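PDB 6PWK: GGDEF and EAL domain-containing protein from Vibrio cholerae O1 str. 2010EL-1786, which binds the second messenger c-di-GMP and probably serves as a LapD-type receptor in the control of large adhesins and biofilm formation. Local coordinates for residues R28-S33 with S88-S93; I82-I87 with P102-T107; P281-W286 with A318-A323; L300-I305 with R350-K355. All blocks are in the same frame, centred on the assembly; numbering follows the deposited sequence.

Contact 1: R28-S33 with S88-S93; sequences RAYYMS and SIARIS. With C2E (9,9'-[(2R,3R,3aS,5S,7aR,9R,10R,10aS,12S,14aR)-3,5,10,12-tetrahydroxy-5,12-dioxidooctahydro-2H,7H-difuro[3,2-d:3',2'-j][1,3,7,9,2,8]tetraoxadiphosphacyclododecine-2,9-diyl]bis(2-amino-1,9-dihydro-6H-purin-6-one)), chain D.
Arg28 and Ile92 bring the two backbones closest, CA to CA 4.1 Å, as helix 28-33 runs roughly antiparallel to strand 88-90 (154°) with the axes 8.1 Å apart. Tyr31 and Ile92 make the main apolar contact. Ile92 CG2 lies over one face of the Tyr31 ring, 3.8 Å from its centroid and offset toward the rim, a CH-pi contact. Ala90 CB touches both tyrosines. Ala90 CB is 3.6 Å from Tyr31 CD1 and meets Tyr30 at the ring edge, 3.7 Å from Tyr30 CD2. Both tyrosines have CG anti to the backbone N, which carries CG toward the strand side.

Arg28 does the polar work. CG is anti to the backbone N (chi1 -178°), and the extended chain brings CB, CG and CD past Ile92 O. Arg28 NH1 gives a hydrogen bond to Ile92 O (2.9 Å, N-H...O 156°), approaching from above the carbonyl plane. The same NH1 binds O61 of c-di-GMP at 2.8 Å, and Arg28 NH2 binds its N71 at 3.0 Å. Met32 CE covers one face of the guanidinium. The Ile92 carbonyl thus helps to set the rotation of the group. Glu96 and Asp156 of the same chain and Asp68 of the second subunit also bond to the ligand. This is arginine recognition of a guanine Hoogsteen edge, in a c-di-GMP pocket at the GGDEF domain, shared with the second subunit.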
# COMPACT_ATOMS: atom_id res chain seq x y z
N ARG A 28 12.76 -16.22 -9.29
CA ARG A 28 13.29 -15.18 -10.16
C ARG A 28 14.77 -15.42 -10.47
O ARG A 28 15.20 -15.23 -11.61
CB ARG A 28 13.09 -13.81 -9.52
CG ARG A 28 13.58 -12.65 -10.37
CD ARG A 28 13.35 -11.32 -9.67
NE ARG A 28 13.77 -10.20 -10.51
CZ ARG A 28 13.01 -9.65 -11.45
NH1 ARG A 28 11.79 -10.11 -11.67
NH2 ARG A 28 13.47 -8.63 -12.17
N ALA A 29 15.54 -15.85 -9.48
CA ALA A 29 16.96 -16.10 -9.70
C ALA A 29 17.17 -17.25 -10.68
O ALA A 29 18.10 -17.22 -11.50
CB ALA A 29 17.66 -16.40 -8.37
N TYR A 30 16.32 -18.28 -10.61
CA TYR A 30 16.37 -19.35 -11.60
C TYR A 30 16.11 -18.81 -12.99
O TYR A 30 16.75 -19.23 -13.96
CB TYR A 30 15.35 -20.44 -11.24
CG TYR A 30 14.99 -21.37 -12.38
CD1 TYR A 30 15.71 -22.53 -12.61
CD2 TYR A 30 13.90 -21.09 -13.21
CE1 TYR A 30 15.38 -23.38 -13.65
CE2 TYR A 30 13.56 -21.94 -14.24
CZ TYR A 30 14.30 -23.08 -14.46
OH TYR A 30 13.96 -23.93 -15.49
N TYR A 31 15.16 -17.88 -13.12
CA TYR A 31 14.81 -17.35 -14.43
C TYR A 31 15.97 -16.57 -15.04
O TYR A 31 16.27 -16.73 -16.23
CB TYR A 31 13.58 -16.46 -14.32
CG TYR A 31 13.01 -16.08 -15.65
CD1 TYR A 31 12.21 -16.97 -16.36
CD2 TYR A 31 13.26 -14.83 -16.21
CE1 TYR A 31 11.69 -16.63 -17.59
CE2 TYR A 31 12.74 -14.49 -17.44
CZ TYR A 31 11.95 -15.39 -18.12
OH TYR A 31 11.43 -15.06 -19.34
N MET A 32 16.64 -15.74 -14.25
CA MET A 32 17.77 -14.97 -14.76
C MET A 32 18.92 -15.87 -15.16
O MET A 32 19.62 -15.61 -16.15
CB MET A 32 18.21 -13.94 -13.73
CG MET A 32 17.09 -13.04 -13.24
SD MET A 32 16.31 -12.13 -14.60
CE MET A 32 14.72 -11.74 -13.87
N SER A 33 19.14 -16.95 -14.41
CA SER A 33 20.19 -17.91 -14.76
C SER A 33 19.88 -18.61 -16.08
O SER A 33 20.73 -18.68 -16.97
CB SER A 33 20.37 -18.93 -13.64
OG SER A 33 21.17 -20.02 -14.07
N SER A 88 11.88 -22.99 -20.10
CA SER A 88 12.02 -22.49 -18.75
C SER A 88 10.72 -21.81 -18.35
O SER A 88 10.25 -20.90 -19.05
CB SER A 88 13.20 -21.51 -18.65
OG SER A 88 14.39 -22.09 -19.15
N ILE A 89 10.13 -22.25 -17.24
CA ILE A 89 8.94 -21.64 -16.67
C ILE A 89 9.27 -21.26 -15.24
O ILE A 89 9.64 -22.12 -14.43
CB ILE A 89 7.72 -22.56 -16.73
CG1 ILE A 89 7.45 -23.01 -18.17
CG2 ILE A 89 6.49 -21.86 -16.16
CD1 ILE A 89 6.21 -23.85 -18.33
N ALA A 90 9.15 -19.97 -14.92
CA ALA A 90 9.53 -19.48 -13.61
C ALA A 90 8.53 -18.43 -13.14
O ALA A 90 7.78 -17.86 -13.93
CB ALA A 90 10.95 -18.89 -13.62
N ARG A 91 8.54 -18.19 -11.83
CA ARG A 91 7.72 -17.15 -11.21
C ARG A 91 8.65 -15.99 -10.89
O ARG A 91 9.33 -15.98 -9.86
CB ARG A 91 7.03 -17.69 -9.96
CG ARG A 91 6.03 -16.73 -9.34
CD ARG A 91 5.49 -17.28 -8.04
NE ARG A 91 4.64 -16.32 -7.34
CZ ARG A 91 4.32 -16.40 -6.06
NH1 ARG A 91 4.78 -17.40 -5.32
NH2 ARG A 91 3.53 -15.49 -5.50
N ILE A 92 8.68 -15.00 -11.79
CA ILE A 92 9.67 -13.93 -11.69
C ILE A 92 9.26 -12.82 -10.74
O ILE A 92 10.10 -11.99 -10.35
CB ILE A 92 9.96 -13.34 -13.08
CG1 ILE A 92 8.73 -12.58 -13.60
CG2 ILE A 92 10.34 -14.44 -14.06
CD1 ILE A 92 8.91 -12.04 -15.00
N SER A 93 7.99 -12.76 -10.35
CA SER A 93 7.51 -11.78 -9.39
C SER A 93 6.26 -12.33 -8.72
O SER A 93 5.89 -13.49 -8.92
CB SER A 93 7.26 -10.42 -10.07
OG SER A 93 5.93 -9.98 -9.84
P1 C2E D . 12.91 -0.52 -14.35
O2P C2E D . 11.82 -0.68 -13.32
O1P C2E D . 13.03 0.96 -14.52
O5' C2E D . 14.40 -0.93 -13.82
C5' C2E D . 15.52 -0.38 -14.43
C4' C2E D . 16.68 -1.04 -13.64
O4' C2E D . 16.58 -0.72 -12.38
C3' C2E D . 16.34 -2.54 -13.60
O3' C2E D . 16.84 -3.21 -14.67
C2' C2E D . 16.97 -3.04 -12.29
O2' C2E D . 18.33 -3.61 -12.54
C1' C2E D . 17.17 -1.97 -11.55
N9 C2E D . 16.59 -2.08 -10.24
C8 C2E D . 15.32 -1.86 -10.66
N7 C2E D . 14.54 -1.92 -9.56
C5 C2E D . 15.30 -2.17 -8.49
C6 C2E D . 15.02 -2.35 -6.98
O6 C2E D . 13.93 -2.28 -6.53
N1 C2E D . 16.09 -2.62 -6.05
C2 C2E D . 17.46 -2.71 -6.53
N2 C2E D . 18.62 -2.98 -5.69
N3 C2E D . 17.69 -2.54 -7.96
C4 C2E D . 16.58 -2.26 -8.92
P11 C2E D . 16.23 -4.76 -14.78
O21 C2E D . 16.12 -5.59 -13.52
O11 C2E D . 17.21 -5.52 -15.63
O5A C2E D . 14.88 -4.59 -15.72
C5A C2E D . 14.82 -3.45 -16.53
C4A C2E D . 13.44 -3.29 -17.01
O4A C2E D . 12.90 -4.45 -17.28
C3A C2E D . 12.53 -2.60 -15.78
O3A C2E D . 12.55 -1.10 -15.86
C2A C2E D . 11.39 -3.00 -15.95
O2A C2E D . 10.69 -2.06 -16.91
C1A C2E D . 11.56 -4.48 -16.58
N91 C2E D . 11.51 -5.42 -15.66
C81 C2E D . 12.51 -5.95 -14.94
N71 C2E D . 11.96 -6.89 -14.15
C51 C2E D . 10.65 -6.93 -14.39
C61 C2E D . 9.53 -7.77 -13.81
O61 C2E D . 9.80 -8.57 -12.98
N11 C2E D . 8.17 -7.63 -14.24
C21 C2E D . 7.85 -6.65 -15.25
N21 C2E D . 6.47 -6.49 -15.70
N31 C2E D . 8.94 -5.84 -15.80
C41 C2E D . 10.35 -6.01 -15.34

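Contact 2: I82-I87 with P102-T107; sequences ITIKDI and PNMDET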
# COMPACT_ATOMS: atom_id res chain seq x y z
N ILE A 82 1.95 -27.46 -22.44
CA ILE A 82 2.92 -26.68 -23.20
C ILE A 82 4.34 -27.14 -22.88
O ILE A 82 5.19 -26.35 -22.46
CB ILE A 82 2.73 -25.18 -22.91
CG1 ILE A 82 1.25 -24.82 -22.91
CG2 ILE A 82 3.43 -24.33 -23.95
CD1 ILE A 82 0.91 -23.63 -22.06
N THR A 83 4.61 -28.43 -23.09
CA THR A 83 5.91 -29.02 -22.79
C THR A 83 6.73 -29.12 -24.08
O THR A 83 6.36 -29.86 -24.99
CB THR A 83 5.76 -30.40 -22.15
OG1 THR A 83 5.22 -31.32 -23.10
CG2 THR A 83 4.83 -30.33 -20.94
N ILE A 84 7.82 -28.36 -24.14
CA ILE A 84 8.75 -28.37 -25.27
C ILE A 84 10.17 -28.40 -24.70
O ILE A 84 10.38 -28.24 -23.50
CB ILE A 84 8.53 -27.16 -26.21
CG1 ILE A 84 7.05 -27.03 -26.58
CG2 ILE A 84 9.33 -27.28 -27.51
CD1 ILE A 84 6.76 -26.02 -27.68
N LYS A 85 11.14 -28.64 -25.58
CA LYS A 85 12.53 -28.71 -25.17
C LYS A 85 13.04 -27.36 -24.66
O LYS A 85 12.64 -26.30 -25.15
CB LYS A 85 13.40 -29.18 -26.34
CG LYS A 85 12.84 -30.35 -27.10
CD LYS A 85 13.57 -30.55 -28.42
CE LYS A 85 12.98 -31.70 -29.22
NZ LYS A 85 13.64 -31.84 -30.54
N ASP A 86 13.94 -27.42 -23.67
CA ASP A 86 14.62 -26.26 -23.10
C ASP A 86 13.64 -25.19 -22.60
O ASP A 86 14.00 -24.01 -22.51
CB ASP A 86 15.60 -25.64 -24.10
CG ASP A 86 16.96 -26.31 -24.08
OD1 ASP A 86 17.18 -27.18 -23.21
OD2 ASP A 86 17.80 -25.96 -24.93
N ILE A 87 12.42 -25.58 -22.26
CA ILE A 87 11.40 -24.61 -21.84
C ILE A 87 11.63 -24.27 -20.37
O ILE A 87 11.56 -25.14 -19.50
CB ILE A 87 9.99 -25.16 -22.07
CG1 ILE A 87 9.68 -25.19 -23.56
CG2 ILE A 87 8.96 -24.30 -21.34
CD1 ILE A 87 9.84 -23.87 -24.25
N PRO A 102 13.34 -21.44 -26.28
CA PRO A 102 14.45 -21.42 -27.23
C PRO A 102 14.12 -22.19 -28.51
O PRO A 102 13.28 -23.09 -28.53
CB PRO A 102 15.59 -22.11 -26.47
CG PRO A 102 15.14 -22.16 -25.03
CD PRO A 102 13.65 -22.25 -25.10
N ASN A 103 14.81 -21.80 -29.58
CA ASN A 103 14.70 -22.45 -30.89
C ASN A 103 13.28 -22.38 -31.43
O ASN A 103 12.76 -23.36 -31.98
CB ASN A 103 15.20 -23.90 -30.83
CG ASN A 103 16.50 -24.03 -30.07
OD1 ASN A 103 16.62 -24.85 -29.16
ND2 ASN A 103 17.49 -23.22 -30.44
N MET A 104 12.63 -21.23 -31.26
CA MET A 104 11.29 -21.00 -31.79
C MET A 104 11.24 -19.64 -32.46
O MET A 104 11.66 -18.63 -31.87
CB MET A 104 10.24 -21.07 -30.68
CG MET A 104 10.22 -22.38 -29.91
SD MET A 104 8.57 -22.83 -29.33
CE MET A 104 8.10 -24.05 -30.56
N ASP A 105 10.74 -19.60 -33.69
CA ASP A 105 10.58 -18.34 -34.41
C ASP A 105 9.23 -17.73 -34.04
O ASP A 105 8.54 -18.20 -33.13
CB ASP A 105 10.74 -18.56 -35.91
CG ASP A 105 9.59 -19.34 -36.52
OD1 ASP A 105 8.95 -20.13 -35.80
OD2 ASP A 105 9.33 -19.16 -37.73
N GLU A 106 8.84 -16.67 -34.75
CA GLU A 106 7.69 -15.87 -34.33
C GLU A 106 6.39 -16.67 -34.38
O GLU A 106 5.58 -16.60 -33.45
CB GLU A 106 7.58 -14.60 -35.19
CG GLU A 106 7.45 -14.83 -36.70
CD GLU A 106 8.74 -15.31 -37.34
OE1 GLU A 106 8.70 -15.71 -38.52
OE2 GLU A 106 9.79 -15.29 -36.66
N THR A 107 6.18 -17.45 -35.44
CA THR A 107 4.93 -18.20 -35.57
C THR A 107 4.84 -19.30 -34.51
O THR A 107 3.75 -19.58 -34.00
CB THR A 107 4.82 -18.80 -36.97
OG1 THR A 107 4.99 -17.76 -37.95
CG2 THR A 107 3.45 -19.44 -37.17
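Pro102 meets Asp86, and it has the most surface buried in this contact. Its ring packs against the turn at 84-87. Pro102 CG is 3.6 Å from Asp86 CB, and Pro102 CD is 3.2 Å from Asp86 O. The Asp86 carbonyl oxygen therefore faces ring carbons, and the proline nitrogen has no hydrogen to offer it. Ile87 adds a looser contact from the same turn, with its CD1 4.2 Å from Pro102 CD.

Residues Ile84 to Ile87 form a type II beta turn. Asp86 holds the third position, with the positive phi (55°) that this turn needs there, and its CB is directed at the proline. The turn leads into strand 88-90, while Pro102 closes strand 96-102. These two strands pair antiparallel at one edge of the GGDEF sheet, so the contact joins the entry and the exit of a hairpin.

Met104 carries the other half. It meets Ile84 tip to tip, with Met104 CE 3.7 Å and Met104 SD 4.0 Å from Ile84 CD1. Met104 CG is anti to its carbonyl carbon (chi1 -57°), and the chain bends further along before it reaches the isoleucine. Leu109 of helix 106-118 also touches Met104. No hydrogen bond crosses between the segments, and much of the contact lies at the surface. Just beyond it, Asp105 is the N-cap of helix 106-118. Its OD1 caps a backbone N in the first turn, and Glu108 OE1 accepts a bond from Asp105 N.

Contact 3: P281-W286 with A318-A323; sequences PSFIRW and ALFCNA
Phe283 and Phe320 touch rim to rim between two helices that run nearly parallel. Both rings leave their helices in the same way, with CG anti to the backbone N (chi1 180° for Phe283 and 177° for Phe320). They end up nearly parallel, with planes at 9° and centroids 5.7 Å apart. Neither ring covers the face of the other. Phe283 CE2 meets Phe320 CE1 at 3.4 Å.

Ile284 has the most surface buried here and points at the neighbouring helix. Its CG1 is anti to the carbonyl carbon, and the chain stays extended to CD1. Ile284 CD1 packs 3.9 Å from Leu319 CB. Ile284 CG2 rests 3.7 Å from Leu319 O. Ala323 CB lies one turn on, 4.1 Å from Ile284 O.

Helices 281-292 and 314-326 stand side by side on the outside of the EAL barrel. Arg285 points away from 318-323 and forms a salt bridge with Glu348 of the second subunit. Between the two segments there is no hydrogen bond or salt bridge. Their contact therefore rests on dispersion and the burial of apolar surface.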
# COMPACT_ATOMS: atom_id res chain seq x y z
N PRO A 281 -3.72 9.89 -1.88
CA PRO A 281 -4.47 10.90 -1.12
C PRO A 281 -3.99 12.32 -1.33
O PRO A 281 -4.78 13.27 -1.19
CB PRO A 281 -4.28 10.45 0.34
CG PRO A 281 -3.04 9.62 0.32
CD PRO A 281 -3.05 8.92 -1.00
N SER A 282 -2.71 12.52 -1.67
CA SER A 282 -2.24 13.85 -2.02
C SER A 282 -2.92 14.37 -3.27
O SER A 282 -3.18 15.58 -3.39
CB SER A 282 -0.72 13.84 -2.19
OG SER A 282 -0.33 12.86 -3.13
N PHE A 283 -3.22 13.48 -4.22
CA PHE A 283 -3.94 13.88 -5.42
C PHE A 283 -5.39 14.25 -5.10
O PHE A 283 -5.96 15.14 -5.75
CB PHE A 283 -3.88 12.76 -6.46
CG PHE A 283 -4.60 13.08 -7.74
CD1 PHE A 283 -4.09 14.01 -8.63
CD2 PHE A 283 -5.78 12.43 -8.06
CE1 PHE A 283 -4.75 14.29 -9.81
CE2 PHE A 283 -6.44 12.70 -9.24
CZ PHE A 283 -5.92 13.64 -10.11
N ILE A 284 -5.99 13.58 -4.12
CA ILE A 284 -7.36 13.90 -3.74
C ILE A 284 -7.43 15.26 -3.06
O ILE A 284 -8.37 16.03 -3.27
CB ILE A 284 -7.95 12.79 -2.85
CG1 ILE A 284 -7.85 11.44 -3.56
CG2 ILE A 284 -9.40 13.09 -2.49
CD1 ILE A 284 -8.49 10.29 -2.80
N ARG A 285 -6.42 15.59 -2.24
CA ARG A 285 -6.34 16.93 -1.69
C ARG A 285 -6.04 17.96 -2.77
O ARG A 285 -6.58 19.07 -2.76
CB ARG A 285 -5.26 17.00 -0.60
CG ARG A 285 -5.61 16.30 0.70
CD ARG A 285 -4.50 16.54 1.72
NE ARG A 285 -4.43 17.94 2.12
CZ ARG A 285 -3.38 18.49 2.73
NH1 ARG A 285 -2.31 17.77 2.99
NH2 ARG A 285 -3.41 19.78 3.07
N TRP A 286 -5.16 17.60 -3.72
CA TRP A 286 -4.78 18.52 -4.78
C TRP A 286 -5.98 18.94 -5.61
O TRP A 286 -6.11 20.12 -5.97
CB TRP A 286 -3.71 17.86 -5.66
CG TRP A 286 -3.16 18.74 -6.74
CD1 TRP A 286 -2.03 19.51 -6.67
CD2 TRP A 286 -3.69 18.93 -8.05
NE1 TRP A 286 -1.83 20.17 -7.86
CE2 TRP A 286 -2.84 19.83 -8.73
CE3 TRP A 286 -4.81 18.43 -8.73
CZ2 TRP A 286 -3.07 20.24 -10.04
CZ3 TRP A 286 -5.03 18.83 -10.03
CH2 TRP A 286 -4.17 19.73 -10.67
N ALA A 318 -14.59 7.24 -4.13
CA ALA A 318 -15.64 8.06 -3.54
C ALA A 318 -15.07 9.33 -2.91
O ALA A 318 -15.71 10.38 -2.96
CB ALA A 318 -16.41 7.25 -2.49
N LEU A 319 -13.87 9.24 -2.33
CA LEU A 319 -13.23 10.45 -1.82
C LEU A 319 -12.88 11.40 -2.95
O LEU A 319 -13.03 12.62 -2.81
CB LEU A 319 -11.97 10.08 -1.03
CG LEU A 319 -12.18 9.27 0.25
CD1 LEU A 319 -10.86 9.03 0.96
CD2 LEU A 319 -13.18 9.96 1.17
N PHE A 320 -12.43 10.87 -4.09
CA PHE A 320 -12.15 11.71 -5.24
C PHE A 320 -13.43 12.29 -5.83
O PHE A 320 -13.48 13.48 -6.17
CB PHE A 320 -11.38 10.92 -6.30
CG PHE A 320 -11.10 11.69 -7.55
CD1 PHE A 320 -10.03 12.57 -7.61
CD2 PHE A 320 -11.89 11.53 -8.68
CE1 PHE A 320 -9.77 13.29 -8.76
CE2 PHE A 320 -11.63 12.24 -9.83
CZ PHE A 320 -10.57 13.12 -9.88
N CYS A 321 -14.47 11.47 -5.94
CA CYS A 321 -15.73 11.94 -6.51
C CYS A 321 -16.37 13.02 -5.65
O CYS A 321 -16.95 13.98 -6.17
CB CYS A 321 -16.69 10.77 -6.70
SG CYS A 321 -16.23 9.63 -8.03
N ASN A 322 -16.27 12.88 -4.32
CA ASN A 322 -16.81 13.91 -3.44
C ASN A 322 -16.07 15.23 -3.62
O ASN A 322 -16.69 16.29 -3.72
CB ASN A 322 -16.74 13.44 -1.98
CG ASN A 322 -17.72 12.33 -1.67
OD1 ASN A 322 -18.70 12.14 -2.39
ND2 ASN A 322 -17.46 11.60 -0.60
N ALA A 323 -14.74 15.18 -3.66
CA ALA A 323 -13.95 16.39 -3.87
C ALA A 323 -14.29 17.05 -5.20
O ALA A 323 -14.34 18.28 -5.30
CB ALA A 323 -12.46 16.07 -3.79

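Contact 4: L300-I305 with R350-K355; sequences LLHFEI and RPKYVK. With MG (magnesium ion), chain E.
Glu304 and Tyr353 cross at about a right angle, with the carboxylate and ring planes 75° apart. Tyr353 OH gives a hydrogen bond to Glu304 OE2 at 2.8 Å, and Glu304 OE2 accepts it with its anti lone pair. Lys355 also comes in across the glutamate, and its NZ meets the syn side of Glu304 OE2 at 2.6 Å in a salt bridge. Two donors thus grip one oxygen. The other, Glu304 OE1, binds magnesium at 2.2 Å. Tyr353 and Lys355 are second-shell residues that help to hold the carboxylate's rotation. Lys355 NZ makes a second salt bridge, to Glu218.

His302 lies two residues back along the strand. Its ring is slid aside from that of Tyr353, with centroids 5.8 Å apart. Lys352, fully extended, crosses it at about a right angle and donates from NZ to His302 NE2 at 2.7 Å, tilted 32° from the ring plane. His216 is hydrogen-bonded through ND1 to His302 ND1 and through NE2 to Lys355 NZ.

Strand 330-336 runs between the two strands, so these side chains meet across it. Glu218, Asn272 and Asp334 complete the protein ligands of the magnesium, in the arrangement of the EAL-domain metal site within its TIM-like barrel.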
# COMPACT_ATOMS: atom_id res chain seq x y z
N LEU A 300 -17.40 23.09 -16.27
CA LEU A 300 -17.01 22.64 -17.60
C LEU A 300 -15.99 21.50 -17.55
O LEU A 300 -15.34 21.22 -18.56
CB LEU A 300 -16.45 23.81 -18.40
CG LEU A 300 -17.38 24.99 -18.67
CD1 LEU A 300 -16.62 26.15 -19.29
CD2 LEU A 300 -18.52 24.57 -19.58
N LEU A 301 -15.84 20.85 -16.40
CA LEU A 301 -14.85 19.79 -16.22
C LEU A 301 -15.56 18.48 -15.90
O LEU A 301 -16.27 18.38 -14.89
CB LEU A 301 -13.86 20.13 -15.11
CG LEU A 301 -12.79 21.18 -15.42
CD1 LEU A 301 -11.99 21.51 -14.17
CD2 LEU A 301 -11.88 20.71 -16.53
N HIS A 302 -15.38 17.48 -16.77
CA HIS A 302 -15.83 16.12 -16.52
C HIS A 302 -14.61 15.25 -16.30
O HIS A 302 -13.71 15.21 -17.15
CB HIS A 302 -16.66 15.59 -17.70
CG HIS A 302 -17.99 16.26 -17.86
ND1 HIS A 302 -18.91 15.88 -18.81
CD2 HIS A 302 -18.56 17.29 -17.18
CE1 HIS A 302 -19.98 16.64 -18.72
NE2 HIS A 302 -19.80 17.50 -17.74
N PHE A 303 -14.56 14.55 -15.17
CA PHE A 303 -13.45 13.67 -14.84
C PHE A 303 -13.81 12.24 -15.22
O PHE A 303 -14.74 11.67 -14.65
CB PHE A 303 -13.08 13.78 -13.36
CG PHE A 303 -12.41 15.08 -13.01
CD1 PHE A 303 -11.06 15.26 -13.22
CD2 PHE A 303 -13.14 16.13 -12.47
CE1 PHE A 303 -10.44 16.45 -12.90
CE2 PHE A 303 -12.53 17.33 -12.14
CZ PHE A 303 -11.17 17.49 -12.36
N GLU A 304 -13.08 11.68 -16.18
CA GLU A 304 -13.36 10.34 -16.68
C GLU A 304 -12.58 9.34 -15.83
O GLU A 304 -11.35 9.29 -15.88
CB GLU A 304 -12.99 10.23 -18.15
CG GLU A 304 -13.83 9.22 -18.92
CD GLU A 304 -14.04 9.61 -20.37
OE1 GLU A 304 -13.27 9.13 -21.23
OE2 GLU A 304 -14.97 10.40 -20.65
N ILE A 305 -13.30 8.54 -15.06
CA ILE A 305 -12.71 7.60 -14.11
C ILE A 305 -12.90 6.19 -14.65
O ILE A 305 -14.02 5.82 -15.02
CB ILE A 305 -13.36 7.73 -12.71
CG1 ILE A 305 -13.18 9.16 -12.19
CG2 ILE A 305 -12.76 6.72 -11.75
CD1 ILE A 305 -13.91 9.43 -10.90
N ARG A 350 -23.78 7.13 -8.76
CA ARG A 350 -24.58 7.98 -9.64
C ARG A 350 -23.70 8.86 -10.53
O ARG A 350 -23.70 10.08 -10.38
CB ARG A 350 -25.53 8.86 -8.83
CG ARG A 350 -26.60 8.12 -8.04
CD ARG A 350 -27.77 7.75 -8.93
NE ARG A 350 -29.00 7.61 -8.15
CZ ARG A 350 -29.34 6.51 -7.49
NH1 ARG A 350 -28.55 5.45 -7.50
NH2 ARG A 350 -30.48 6.47 -6.81
N PRO A 351 -22.96 8.28 -11.47
CA PRO A 351 -22.12 9.10 -12.35
C PRO A 351 -22.97 9.94 -13.29
O PRO A 351 -24.12 9.61 -13.59
CB PRO A 351 -21.28 8.07 -13.11
CG PRO A 351 -22.12 6.84 -13.11
CD PRO A 351 -22.86 6.84 -11.80
N LYS A 352 -22.38 11.04 -13.75
CA LYS A 352 -23.07 11.90 -14.70
C LYS A 352 -23.28 11.19 -16.03
O LYS A 352 -24.32 11.37 -16.69
CB LYS A 352 -22.29 13.20 -14.91
CG LYS A 352 -22.99 14.21 -15.81
CD LYS A 352 -22.18 15.49 -15.94
CE LYS A 352 -22.98 16.58 -16.63
NZ LYS A 352 -22.25 17.88 -16.64
N TYR A 353 -22.32 10.37 -16.45
CA TYR A 353 -22.42 9.63 -17.69
C TYR A 353 -21.69 8.30 -17.55
O TYR A 353 -20.96 8.07 -16.59
CB TYR A 353 -21.85 10.43 -18.87
CG TYR A 353 -20.36 10.70 -18.76
CD1 TYR A 353 -19.43 9.82 -19.29
CD2 TYR A 353 -19.90 11.85 -18.13
CE1 TYR A 353 -18.08 10.07 -19.20
CE2 TYR A 353 -18.54 12.10 -18.03
CZ TYR A 353 -17.64 11.21 -18.57
OH TYR A 353 -16.29 11.46 -18.47
N VAL A 354 -21.91 7.43 -18.53
CA VAL A 354 -21.17 6.18 -18.66
C VAL A 354 -20.71 6.07 -20.11
O VAL A 354 -21.53 6.10 -21.03
CB VAL A 354 -22.00 4.96 -18.24
CG1 VAL A 354 -22.14 4.91 -16.73
CG2 VAL A 354 -23.38 4.98 -18.89
N LYS A 355 -19.40 5.97 -20.31
CA LYS A 355 -18.82 5.76 -21.63
C LYS A 355 -18.56 4.27 -21.80
O LYS A 355 -17.78 3.69 -21.05
CB LYS A 355 -17.54 6.57 -21.80
CG LYS A 355 -17.10 6.74 -23.25
CD LYS A 355 -16.07 7.85 -23.39
CE LYS A 355 -16.64 9.19 -22.93
NZ LYS A 355 -15.68 10.31 -23.15
MG MG E . -11.62 7.80 -21.65

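In the fold
The four contacts fall into two pairs, one in each domain. Contacts 1 and 2 come first along the chain, in the GGDEF domain. Their centres are about 16 Å apart, and their segments alternate and adjoin at strand 88-90. Contacts 3 and 4 follow in the EAL domain, with centres about 15 Å apart. They touch directly: Phe320 CD2 and Cys321 SG of helix 314-326 each pack 3.7 Å from Ile305 CD1 of strand 301-305. Contact 3 thus lies behind the strand that carries metal ligand Glu304. Contacts 1 and 4 are about 43 Å apart, centre to centre. Contact 1 holds Arg28 of one c-di-GMP pocket, and contact 4 lies by the other, so c-di-GMP is bound at two well-separated places.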